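Putative secreted cellulose binding protein (Streptomyces coelicolor, PDB 4OY7) probably cleaves glycosidic bonds of cellulose oxidatively, as a copper-dependent lytic polysaccharide monooxygenase of the AA10 family whose catalytic domain is the part described here. Local coordinates at residues H110-V116 and M174-D180; V50-G56 and Q182-F186; H1-M6 and V102-A108; R10-C14 and F79-A84. All blocks are in the same frame, centred on the assembly; numbering follows the deposited sequence.

Contact 1. Residues H110-V116 and M174-D180. With CU (copper (II) ion), chain I.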
# COMPACT_ATOMS: atom_id res chain seq x y z
N HIS A 110 0.23 -14.86 -7.12
CA HIS A 110 -0.48 -14.79 -8.38
C HIS A 110 0.45 -14.23 -9.45
O HIS A 110 1.27 -13.36 -9.15
CB HIS A 110 -1.69 -13.84 -8.28
CG HIS A 110 -2.65 -14.16 -7.18
ND1 HIS A 110 -3.47 -15.27 -7.19
CD2 HIS A 110 -2.92 -13.51 -6.03
CE1 HIS A 110 -4.21 -15.29 -6.10
NE2 HIS A 110 -3.88 -14.25 -5.36
N PRO A 111 0.27 -14.66 -10.71
CA PRO A 111 0.98 -14.01 -11.81
C PRO A 111 0.39 -12.61 -12.16
O PRO A 111 -0.79 -12.36 -11.96
CB PRO A 111 0.76 -14.98 -12.96
CG PRO A 111 -0.59 -15.55 -12.70
CD PRO A 111 -0.69 -15.67 -11.19
N GLY A 112 1.23 -11.68 -12.63
CA GLY A 112 0.77 -10.34 -13.00
C GLY A 112 1.83 -9.26 -12.84
O GLY A 112 3.03 -9.56 -12.65
N ASP A 113 1.36 -8.02 -12.96
CA ASP A 113 2.18 -6.80 -12.92
C ASP A 113 1.92 -6.03 -11.65
O ASP A 113 0.76 -5.91 -11.19
CB ASP A 113 1.81 -5.82 -14.05
CG ASP A 113 2.19 -6.29 -15.41
OD1 ASP A 113 2.96 -7.23 -15.54
OD2 ASP A 113 1.69 -5.65 -16.37
N PHE A 114 2.97 -5.42 -11.12
CA PHE A 114 2.86 -4.42 -10.10
C PHE A 114 3.06 -3.04 -10.72
O PHE A 114 4.15 -2.72 -11.23
CB PHE A 114 3.89 -4.68 -9.02
CG PHE A 114 3.66 -5.95 -8.28
CD1 PHE A 114 4.23 -7.15 -8.71
CD2 PHE A 114 2.88 -5.97 -7.14
CE1 PHE A 114 4.01 -8.34 -8.03
CE2 PHE A 114 2.64 -7.15 -6.46
CZ PHE A 114 3.21 -8.34 -6.89
N ARG A 115 2.00 -2.24 -10.69
CA ARG A 115 2.04 -0.87 -11.24
C ARG A 115 2.32 0.03 -10.08
O ARG A 115 1.48 0.12 -9.16
CB ARG A 115 0.71 -0.52 -11.88
CG ARG A 115 0.40 -1.34 -13.10
CD ARG A 115 -0.99 -1.12 -13.62
NE ARG A 115 -1.35 -2.02 -14.72
CZ ARG A 115 -2.54 -2.06 -15.27
NH1 ARG A 115 -3.51 -1.21 -14.87
NH2 ARG A 115 -2.76 -2.91 -16.28
N VAL A 116 3.46 0.72 -10.14
CA VAL A 116 3.96 1.51 -9.03
C VAL A 116 3.89 3.00 -9.37
O VAL A 116 4.45 3.45 -10.37
CB VAL A 116 5.40 1.10 -8.68
CG1 VAL A 116 5.93 1.96 -7.52
CG2 VAL A 116 5.52 -0.41 -8.37
N MET A 174 0.42 1.26 -5.23
CA MET A 174 0.65 0.14 -6.13
C MET A 174 -0.64 -0.58 -6.42
O MET A 174 -1.50 -0.75 -5.52
CB MET A 174 1.65 -0.86 -5.57
CG MET A 174 2.89 -0.23 -4.99
SD MET A 174 4.12 -1.49 -4.58
CE MET A 174 5.19 -0.50 -3.55
N GLN A 175 -0.79 -0.95 -7.68
CA GLN A 175 -1.91 -1.78 -8.13
C GLN A 175 -1.32 -3.07 -8.66
O GLN A 175 -0.48 -3.07 -9.58
CB GLN A 175 -2.77 -1.08 -9.17
CG GLN A 175 -4.11 -1.76 -9.39
CD GLN A 175 -5.02 -0.97 -10.31
OE1 GLN A 175 -4.85 0.25 -10.47
NE2 GLN A 175 -6.02 -1.65 -10.89
N TRP A 176 -1.70 -4.17 -8.03
CA TRP A 176 -1.27 -5.48 -8.41
C TRP A 176 -2.33 -6.04 -9.34
O TRP A 176 -3.45 -6.34 -8.91
CB TRP A 176 -1.13 -6.38 -7.18
CG TRP A 176 -0.56 -7.74 -7.44
CD1 TRP A 176 0.07 -8.19 -8.58
CD2 TRP A 176 -0.53 -8.83 -6.51
NE1 TRP A 176 0.47 -9.49 -8.40
CE2 TRP A 176 0.12 -9.90 -7.15
CE3 TRP A 176 -0.99 -9.00 -5.18
CZ2 TRP A 176 0.32 -11.13 -6.52
CZ3 TRP A 176 -0.81 -10.19 -4.58
CH2 TRP A 176 -0.14 -11.25 -5.23
N VAL A 177 -1.97 -6.17 -10.61
CA VAL A 177 -2.89 -6.54 -11.66
C VAL A 177 -2.61 -7.97 -12.07
O VAL A 177 -1.61 -8.28 -12.73
CB VAL A 177 -2.77 -5.57 -12.85
CG1 VAL A 177 -3.76 -5.93 -13.95
CG2 VAL A 177 -2.96 -4.16 -12.31
N ARG A 178 -3.48 -8.88 -11.62
CA ARG A 178 -3.34 -10.28 -11.97
C ARG A 178 -3.50 -10.46 -13.46
O ARG A 178 -4.30 -9.78 -14.10
CB ARG A 178 -4.37 -11.15 -11.22
CG ARG A 178 -4.05 -11.30 -9.73
CD ARG A 178 -5.11 -12.13 -9.00
NE ARG A 178 -5.16 -13.51 -9.49
CZ ARG A 178 -5.99 -14.44 -9.02
NH1 ARG A 178 -6.85 -14.16 -8.04
NH2 ARG A 178 -6.01 -15.65 -9.55
N SER A 179 -2.71 -11.35 -14.02
CA SER A 179 -2.84 -11.72 -15.43
C SER A 179 -3.83 -12.85 -15.65
O SER A 179 -4.17 -13.14 -16.80
CB SER A 179 -1.48 -12.06 -16.03
OG SER A 179 -0.92 -13.12 -15.30
N ASP A 180 -4.30 -13.48 -14.57
CA ASP A 180 -5.17 -14.66 -14.66
C ASP A 180 -6.51 -14.48 -13.98
O ASP A 180 -7.18 -15.45 -13.68
CB ASP A 180 -4.45 -15.83 -14.00
CG ASP A 180 -4.26 -15.65 -12.49
OD1 ASP A 180 -4.25 -14.50 -11.99
OD2 ASP A 180 -4.10 -16.68 -11.80
CU CU I . -4.96 -13.57 -3.35
O HOH W 1 2.86 -10.98 -9.90
O HOH W 2 -3.09 -17.18 -9.16
O HOH W 3 -3.81 1.06 -12.76
O HOH W 4 -6.49 -13.82 -4.24
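A metal site can be built straight onto the end of a beta strand, and His-110 does so just ahead of strand 112-116. Its NE2 binds copper at 2.4 Å, while the guanidinium of Arg-178 lies flat on the imidazole, centres 3.7 Å apart. That guanidinium is held by Asp-180 (Arg-178 NE to Asp-180 OD1, 2.8 Å), and a water bridges His-110 ND1 and Asp-180 OD2. The next carbonyl, Pro-111 O, accepts from Ser-179 N at 3.0 Å. Gly-112 brings its CA within 3.2 Å of Val-177 O, at backbone angles that leave no room for a CB. From Asp-113 onward the pairing is regular antiparallel: Asp-113 N to Val-177 O is 3.0 Å and Val-177 N to Asp-113 O 2.8 Å. Together, His-1 and His-110 supply the three nitrogens of the histidine brace, the copper motif that defines these monooxygenases, on an immunoglobulin-like beta-sandwich core. Phe-114 points to the face of the sheet that carries Trp-176, and the two make an offset stack, the phenyl and five-membered ring centroids 3.9 Å apart; Tyr-104 and Trp-158 adjoin the same phenyl. On the other face Arg-115 lays its guanidinium against Val-177 (NE to CG2, 3.6 Å) and reaches Gly-57 O, while Arg-115 N to Gln-175 O is 2.8 Å. Val-116 returns to the aromatic side, its CG2 4.2 Å from Met-174 SD.

Contact 2. Residues V50-G56 and Q182-F186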
# COMPACT_ATOMS: atom_id res chain seq x y z
N VAL A 50 -6.70 -6.15 0.57
CA VAL A 50 -7.24 -4.92 0.00
C VAL A 50 -7.44 -5.12 -1.51
O VAL A 50 -6.57 -4.77 -2.32
CB VAL A 50 -6.33 -3.70 0.28
CG1 VAL A 50 -7.09 -2.44 -0.08
CG2 VAL A 50 -5.97 -3.64 1.75
N LEU A 51 -8.58 -5.67 -1.88
CA LEU A 51 -8.78 -6.23 -3.19
C LEU A 51 -10.11 -5.83 -3.79
O LEU A 51 -11.05 -5.47 -3.09
CB LEU A 51 -8.63 -7.77 -3.13
CG LEU A 51 -9.72 -8.54 -2.36
CD1 LEU A 51 -10.90 -8.96 -3.24
CD2 LEU A 51 -9.11 -9.80 -1.76
N ASP A 52 -10.17 -5.82 -5.12
CA ASP A 52 -11.42 -5.66 -5.85
C ASP A 52 -11.42 -6.84 -6.82
O ASP A 52 -10.56 -6.92 -7.71
CB ASP A 52 -11.45 -4.33 -6.61
CG ASP A 52 -12.68 -4.16 -7.51
OD1 ASP A 52 -12.76 -3.09 -8.15
OD2 ASP A 52 -13.55 -5.05 -7.57
N SER A 53 -12.38 -7.75 -6.65
CA SER A 53 -12.55 -8.92 -7.52
C SER A 53 -12.76 -8.62 -9.00
O SER A 53 -12.56 -9.51 -9.83
CB SER A 53 -13.75 -9.76 -7.08
OG SER A 53 -13.67 -10.03 -5.71
N ASN A 54 -13.22 -7.41 -9.31
CA ASN A 54 -13.63 -7.05 -10.66
C ASN A 54 -12.88 -5.88 -11.28
O ASN A 54 -13.30 -5.35 -12.31
CB ASN A 54 -15.13 -6.73 -10.65
CG ASN A 54 -15.96 -7.94 -10.32
OD1 ASN A 54 -16.05 -8.89 -11.12
ND2 ASN A 54 -16.54 -7.96 -9.13
N ALA A 55 -11.79 -5.45 -10.66
CA ALA A 55 -11.10 -4.29 -11.20
C ALA A 55 -10.56 -4.50 -12.60
O ALA A 55 -10.66 -3.63 -13.44
CB ALA A 55 -10.00 -3.86 -10.26
N GLY A 56 -9.94 -5.64 -12.84
CA GLY A 56 -9.47 -5.98 -14.18
C GLY A 56 -8.47 -5.04 -14.80
O GLY A 56 -8.47 -4.89 -16.01
N GLN A 182 -9.63 -11.10 -12.86
CA GLN A 182 -10.04 -9.69 -12.76
C GLN A 182 -9.71 -9.11 -11.38
O GLN A 182 -9.73 -7.90 -11.20
CB GLN A 182 -11.53 -9.55 -13.08
CG GLN A 182 -11.86 -9.92 -14.51
CD GLN A 182 -11.31 -8.92 -15.51
OE1 GLN A 182 -11.76 -7.79 -15.58
NE2 GLN A 182 -10.31 -9.32 -16.25
N GLU A 183 -9.38 -9.96 -10.42
CA GLU A 183 -9.03 -9.50 -9.08
C GLU A 183 -7.71 -8.74 -9.10
O GLU A 183 -6.72 -9.21 -9.69
CB GLU A 183 -8.95 -10.67 -8.11
CG GLU A 183 -8.68 -10.27 -6.66
CD GLU A 183 -8.51 -11.50 -5.79
OE1 GLU A 183 -7.55 -12.24 -6.06
OE2 GLU A 183 -9.34 -11.75 -4.90
N ASN A 184 -7.71 -7.55 -8.49
CA ASN A 184 -6.51 -6.74 -8.32
C ASN A 184 -6.39 -6.34 -6.83
O ASN A 184 -7.40 -6.23 -6.13
CB ASN A 184 -6.64 -5.44 -9.13
CG ASN A 184 -6.61 -5.59 -10.65
OD1 ASN A 184 -6.72 -4.55 -11.33
ND2 ASN A 184 -6.44 -6.80 -11.21
N PHE A 185 -5.18 -5.99 -6.41
CA PHE A 185 -4.87 -5.51 -5.05
C PHE A 185 -4.40 -4.06 -5.07
O PHE A 185 -3.82 -3.59 -6.05
CB PHE A 185 -3.84 -6.45 -4.41
CG PHE A 185 -4.39 -7.82 -4.20
CD1 PHE A 185 -4.46 -8.74 -5.23
CD2 PHE A 185 -4.99 -8.12 -2.99
CE1 PHE A 185 -5.04 -9.98 -5.02
CE2 PHE A 185 -5.57 -9.35 -2.77
CZ PHE A 185 -5.61 -10.26 -3.79
N PHE A 186 -4.65 -3.35 -3.98
CA PHE A 186 -4.46 -1.93 -3.91
C PHE A 186 -3.65 -1.59 -2.67
O PHE A 186 -4.02 -1.98 -1.57
CB PHE A 186 -5.82 -1.22 -3.88
CG PHE A 186 -6.57 -1.33 -5.19
CD1 PHE A 186 -7.26 -2.49 -5.50
CD2 PHE A 186 -6.53 -0.29 -6.14
CE1 PHE A 186 -7.88 -2.64 -6.74
CE2 PHE A 186 -7.17 -0.46 -7.37
CZ PHE A 186 -7.83 -1.63 -7.67
O HOH W 5 -11.87 -11.85 -5.61
O HOH W 6 -9.16 -6.90 -17.70
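Strand 51-52 pairs with the start of strand 184-193, and the fit depends on shape as well as hydrogen bonds. On one face Leu-51 and Phe-185 lie side by side, Leu-51 CB reaching Phe-185 CE2 at 3.5 Å, and the ring tip continues to the copper and the His-1 ring. The Phe-186 ring fills a hollow lined by Val-50, Asp-52 and Ala-55, with Ala-55 CB at its edge, 4.0 Å from CZ. Between these bumps the backbones close up: Asp-52 N to Asn-184 O and Asn-184 N to Asp-52 O are both 3.0 Å, and Phe-186 N meets Val-50 O at 2.9 Å. The chain then makes a type I turn from Asp-52 to Ala-55, braced by an Asx turn (Asn-54 N to Asp-52 OD2, 3.0 Å) while OD1 is hydrogen-bonded to Tyr-62, and Gly-56 N bonds Gln-182 O at 2.8 Å. Glu-183, a copper-site residue in another structure of this protein, has OE2 linked by water to Ser-53 OG and OE1 paired with Arg-178. Apolar packing and backbone bonds thus hold the sheet edge, with the Glu-183 carboxylate, beside Leu-51, held by Arg-178 and a water next to the metal site.

Contact 3. Residues H1-M6 and V102-A108. With CU (copper (II) ion), chain I.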
# COMPACT_ATOMS: atom_id res chain seq x y z
N HIS A 1 -3.28 -12.24 -2.70
CA HIS A 1 -3.37 -11.53 -1.40
C HIS A 1 -2.02 -10.98 -1.04
O HIS A 1 -1.03 -11.74 -0.91
CB HIS A 1 -3.92 -12.43 -0.30
CG HIS A 1 -5.41 -12.58 -0.35
ND1 HIS A 1 -6.07 -12.93 -1.51
CD2 HIS A 1 -6.36 -12.43 0.60
CE1 HIS A 1 -7.37 -13.01 -1.27
NE2 HIS A 1 -7.57 -12.72 0.00
N GLY A 2 -1.99 -9.66 -0.88
CA GLY A 2 -0.81 -8.94 -0.47
C GLY A 2 -0.94 -7.45 -0.72
O GLY A 2 -1.67 -7.02 -1.63
N VAL A 3 -0.23 -6.69 0.11
CA VAL A 3 0.05 -5.29 -0.09
C VAL A 3 1.56 -5.08 0.17
O VAL A 3 2.26 -6.02 0.60
CB VAL A 3 -0.77 -4.40 0.85
CG1 VAL A 3 -2.26 -4.43 0.47
CG2 VAL A 3 -0.53 -4.76 2.31
N ALA A 4 2.05 -3.87 -0.09
CA ALA A 4 3.43 -3.57 0.04
C ALA A 4 3.89 -3.75 1.50
O ALA A 4 3.18 -3.35 2.44
CB ALA A 4 3.72 -2.16 -0.42
N MET A 5 5.06 -4.38 1.66
CA MET A 5 5.69 -4.50 2.98
C MET A 5 6.87 -3.56 3.21
O MET A 5 7.17 -3.19 4.35
CB MET A 5 6.14 -5.95 3.21
CG MET A 5 4.99 -6.96 3.17
SD MET A 5 5.59 -8.67 3.08
CE MET A 5 6.29 -8.71 4.71
N MET A 6 7.55 -3.15 2.13
CA MET A 6 8.71 -2.26 2.21
C MET A 6 8.76 -1.48 0.90
O MET A 6 8.93 -2.11 -0.15
CB MET A 6 10.01 -3.07 2.32
CG MET A 6 10.30 -3.63 3.71
SD MET A 6 12.05 -3.99 4.03
CE MET A 6 12.75 -2.36 3.86
N VAL A 102 12.34 -3.13 -2.79
CA VAL A 102 10.88 -3.14 -2.54
C VAL A 102 10.45 -4.58 -2.22
O VAL A 102 11.00 -5.51 -2.80
CB VAL A 102 10.10 -2.61 -3.76
CG1 VAL A 102 8.58 -2.81 -3.59
CG2 VAL A 102 10.43 -1.14 -4.02
N GLU A 103 9.54 -4.73 -1.25
CA GLU A 103 8.99 -6.02 -0.82
C GLU A 103 7.49 -5.93 -0.85
O GLU A 103 6.96 -4.93 -0.38
CB GLU A 103 9.47 -6.38 0.60
CG GLU A 103 10.98 -6.57 0.60
CD GLU A 103 11.56 -7.31 1.81
OE1 GLU A 103 10.84 -7.86 2.66
OE2 GLU A 103 12.79 -7.34 1.92
N TYR A 104 6.84 -6.90 -1.48
CA TYR A 104 5.39 -6.94 -1.54
C TYR A 104 4.92 -8.31 -1.10
O TYR A 104 5.47 -9.32 -1.53
CB TYR A 104 4.91 -6.62 -2.96
CG TYR A 104 3.45 -6.27 -3.10
CD1 TYR A 104 2.47 -7.25 -3.00
CD2 TYR A 104 3.04 -4.97 -3.40
CE1 TYR A 104 1.13 -6.95 -3.12
CE2 TYR A 104 1.71 -4.67 -3.56
CZ TYR A 104 0.76 -5.66 -3.41
OH TYR A 104 -0.57 -5.37 -3.56
N SER A 105 3.96 -8.36 -0.16
CA SER A 105 3.53 -9.63 0.41
C SER A 105 3.08 -10.63 -0.64
O SER A 105 2.37 -10.28 -1.54
CB SER A 105 2.37 -9.40 1.39
OG SER A 105 1.80 -10.63 1.82
N ASN A 106 3.50 -11.89 -0.48
CA ASN A 106 2.95 -12.99 -1.29
C ASN A 106 2.06 -13.89 -0.44
O ASN A 106 2.16 -15.11 -0.51
CB ASN A 106 4.06 -13.81 -1.96
CG ASN A 106 4.94 -14.52 -0.98
OD1 ASN A 106 4.82 -14.33 0.23
ND2 ASN A 106 5.87 -15.33 -1.48
N TRP A 107 1.19 -13.28 0.37
CA TRP A 107 0.35 -14.09 1.26
C TRP A 107 -0.43 -15.15 0.46
O TRP A 107 -0.53 -16.29 0.90
CB TRP A 107 -0.59 -13.21 2.11
CG TRP A 107 -1.24 -13.98 3.23
CD1 TRP A 107 -2.56 -14.34 3.32
CD2 TRP A 107 -0.60 -14.53 4.39
NE1 TRP A 107 -2.78 -15.06 4.48
CE2 TRP A 107 -1.59 -15.21 5.14
CE3 TRP A 107 0.72 -14.53 4.87
CZ2 TRP A 107 -1.30 -15.88 6.35
CZ3 TRP A 107 1.01 -15.21 6.06
CH2 TRP A 107 -0.01 -15.86 6.79
N ALA A 108 -0.98 -14.77 -0.69
CA ALA A 108 -1.30 -15.75 -1.74
C ALA A 108 -0.71 -15.22 -3.02
O ALA A 108 -0.84 -14.06 -3.31
CB ALA A 108 -2.79 -16.02 -1.87
CU CU I . -4.96 -13.57 -3.35
O HOH W 4 -6.49 -13.82 -4.24
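How an N-terminus can be fixed precisely enough to serve as a metal ligand is well illustrated along Val-102 to Ala-108. The CA-to-CB bond of Val-102 points away overall, though CB touches the N-terminal segment, and Val-102 CA lies 3.3 Å from Met-6 O. Glu-103 is the pivot of the pairing: its N bonds Met-6 O at 2.9 Å, and its O receives both Met-5 N at 2.8 Å and Met-6 N at 3.1 Å. Two residues opposite one make a classic beta bulge, which shifts the register between Met-6 and Ala-4. Tyr-104 pairs with Ala-4, and its ring turns a face to Val-3 CA and Ala-4 N; the hydroxyl makes a weak hydrogen bond with Gly-2 (OH to O, 2.8 Å). This is the edge of one sheet of the AA10 beta-sandwich, and Tyr-104 reaches across the sandwich interior to Met-174, Trp-176 and Phe-185 of the other sheet. Ser-105 N bonds Val-3 O at 3.0 Å, and Ser-105 CA touches Met-5 SD at 3.5 Å. Beyond Asn-106, which turns away to Gln-145, Trp-107 offers its ring edge to His-1 CB and stacks on Phe-48. Ala-108 holds the terminal residue by a reciprocal pair of backbone hydrogen bonds: Ala-108 N to His-1 O is 3.0 Å, and His-1 N to Ala-108 O is 3.1 Å, leaving His-1 N and His-1 ND1 each 2.2 Å from copper.

Contact 4. Residues R10-C14 and F79-A84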
# COMPACT_ATOMS: atom_id res chain seq x y z
N ARG A 10 -0.32 1.11 4.44
CA ARG A 10 -0.99 1.55 5.68
C ARG A 10 -1.47 0.39 6.53
O ARG A 10 -1.25 0.37 7.75
CB ARG A 10 -2.15 2.48 5.35
CG ARG A 10 -1.70 3.83 4.84
CD ARG A 10 -2.83 4.78 4.49
NE ARG A 10 -2.24 6.09 4.23
CZ ARG A 10 -2.88 7.15 3.78
NH1 ARG A 10 -4.18 7.08 3.51
NH2 ARG A 10 -2.21 8.28 3.58
N THR A 11 -2.16 -0.56 5.91
CA THR A 11 -2.64 -1.70 6.68
C THR A 11 -1.49 -2.55 7.25
O THR A 11 -1.59 -3.08 8.35
CB THR A 11 -3.61 -2.60 5.91
OG1 THR A 11 -2.99 -3.08 4.71
CG2 THR A 11 -4.92 -1.86 5.61
N TYR A 12 -0.41 -2.68 6.50
CA TYR A 12 0.71 -3.49 6.96
C TYR A 12 1.43 -2.81 8.12
O TYR A 12 1.67 -3.40 9.13
CB TYR A 12 1.67 -3.80 5.81
CG TYR A 12 2.84 -4.64 6.23
CD1 TYR A 12 2.66 -5.95 6.68
CD2 TYR A 12 4.13 -4.11 6.24
CE1 TYR A 12 3.75 -6.73 7.08
CE2 TYR A 12 5.21 -4.89 6.63
CZ TYR A 12 5.01 -6.18 7.06
OH TYR A 12 6.13 -6.94 7.47
N LEU A 13 1.75 -1.54 7.96
CA LEU A 13 2.43 -0.82 9.05
C LEU A 13 1.53 -0.71 10.27
O LEU A 13 2.02 -0.74 11.38
CB LEU A 13 2.91 0.55 8.62
CG LEU A 13 4.02 0.58 7.57
CD1 LEU A 13 4.50 1.99 7.30
CD2 LEU A 13 5.20 -0.31 7.95
N CYS A 14 0.23 -0.55 10.06
CA CYS A 14 -0.64 -0.44 11.20
C CYS A 14 -0.74 -1.77 11.95
O CYS A 14 -0.76 -1.80 13.19
CB CYS A 14 -2.00 0.11 10.81
SG CYS A 14 -2.01 1.92 10.59
N PHE A 79 -12.10 -1.30 4.68
CA PHE A 79 -10.78 -0.66 4.70
C PHE A 79 -10.94 0.83 4.50
O PHE A 79 -9.96 1.54 4.26
CB PHE A 79 -9.89 -1.20 3.56
CG PHE A 79 -9.40 -2.61 3.78
CD1 PHE A 79 -8.51 -2.92 4.80
CD2 PHE A 79 -9.84 -3.63 2.93
CE1 PHE A 79 -8.08 -4.23 4.99
CE2 PHE A 79 -9.43 -4.93 3.13
CZ PHE A 79 -8.55 -5.24 4.15
N SER A 80 -12.15 1.33 4.67
CA SER A 80 -12.47 2.72 4.36
C SER A 80 -11.61 3.72 5.14
O SER A 80 -11.22 4.76 4.59
CB SER A 80 -13.97 2.99 4.57
OG SER A 80 -14.34 4.31 4.19
N ALA A 81 -11.30 3.40 6.38
CA ALA A 81 -10.51 4.29 7.24
C ALA A 81 -9.09 4.54 6.75
O ALA A 81 -8.50 5.56 7.10
CB ALA A 81 -10.48 3.80 8.69
N TYR A 82 -8.59 3.64 5.91
CA TYR A 82 -7.23 3.69 5.40
C TYR A 82 -7.12 4.68 4.25
O TYR A 82 -6.03 4.95 3.79
CB TYR A 82 -6.72 2.25 5.08
CG TYR A 82 -6.72 1.43 6.35
CD1 TYR A 82 -5.64 1.45 7.21
CD2 TYR A 82 -7.85 0.73 6.74
CE1 TYR A 82 -5.65 0.75 8.40
CE2 TYR A 82 -7.88 0.04 7.94
CZ TYR A 82 -6.77 0.05 8.77
OH TYR A 82 -6.78 -0.59 10.00
N ASN A 83 -8.24 5.25 3.81
CA ASN A 83 -8.21 6.45 2.96
C ASN A 83 -8.08 7.80 3.70
O ASN A 83 -7.89 8.82 3.02
CB ASN A 83 -9.46 6.52 2.05
CG ASN A 83 -9.49 5.38 1.06
OD1 ASN A 83 -8.52 5.18 0.29
ND2 ASN A 83 -10.57 4.62 1.09
N ALA A 84 -8.17 7.83 5.03
CA ALA A 84 -8.16 9.10 5.77
C ALA A 84 -6.98 9.97 5.36
O ALA A 84 -5.83 9.53 5.36
CB ALA A 84 -8.13 8.83 7.27
O HOH W 7 -5.49 8.83 1.66
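Here two short helical turns meet without sharing any backbone hydrogen bond. Residues 10-14 open an alpha helix, with Cys-14 N bonded to Arg-10 O at 2.9 Å, whereas 80-83 form a 3-10 turn in which Tyr-82 N bonds Phe-79 O at 3.0 Å and Asn-83 N bonds Ser-80 O at 3.1 Å. The nearest CA atoms, those of Arg-10 and Tyr-82, are 6.6 Å apart, so side chains must bridge the gap. Tyr-82 does most of this: Thr-11 CG2 sits over its ring face, 3.7 Å from the centroid in a CH-pi contact, while Arg-10 CB and Cys-14 SG come up to the ring edge. Phe-79 adds a second aromatic wall, its CD1 3.8 Å from Thr-11 CG2. Past the ring edge, Arg-10 extends so that NH1 bonds Tyr-82 O at 2.8 Å, and a water joins NH1 to Asn-83 O. Arg-10 also makes a salt bridge with Asp-190 and a cation-pi contact with Trp-89. Cys-14 is tied to Cys-32 by a disulfide. The contact therefore joins helix 10-18 to the loop between strands 51-52 and 92-94, with a buried arginine neutralised by Asp-190 and satisfying a carbonyl where the 3-10 turn ends.

Overall arrangement
Contacts 1, 2 and 3 meet at the copper, while contact 4 lies on the opposite side of the chain's centre from contact 1, their centres about 20 Å apart. Contacts 1 and 2 belong to one sheet, joined where strands 168-178 and 184-193 lie side by side and by the Arg-178 to Glu-183 salt bridge; both are partly exposed and rich in charged or water-linked groups. Contact 3 shares their backbone pairing but is more deeply buried, belongs to the other sheet, and differs in its bulge and fewer charged links, facing the aromatic interior between the sheets. Contact 4, likewise buried, replaces strand pairing with side-chain chemistry, and reaches contact 3 through Thr-11 and Tyr-12 and contact 2 through Phe-79 and Thr-11 against Val-50.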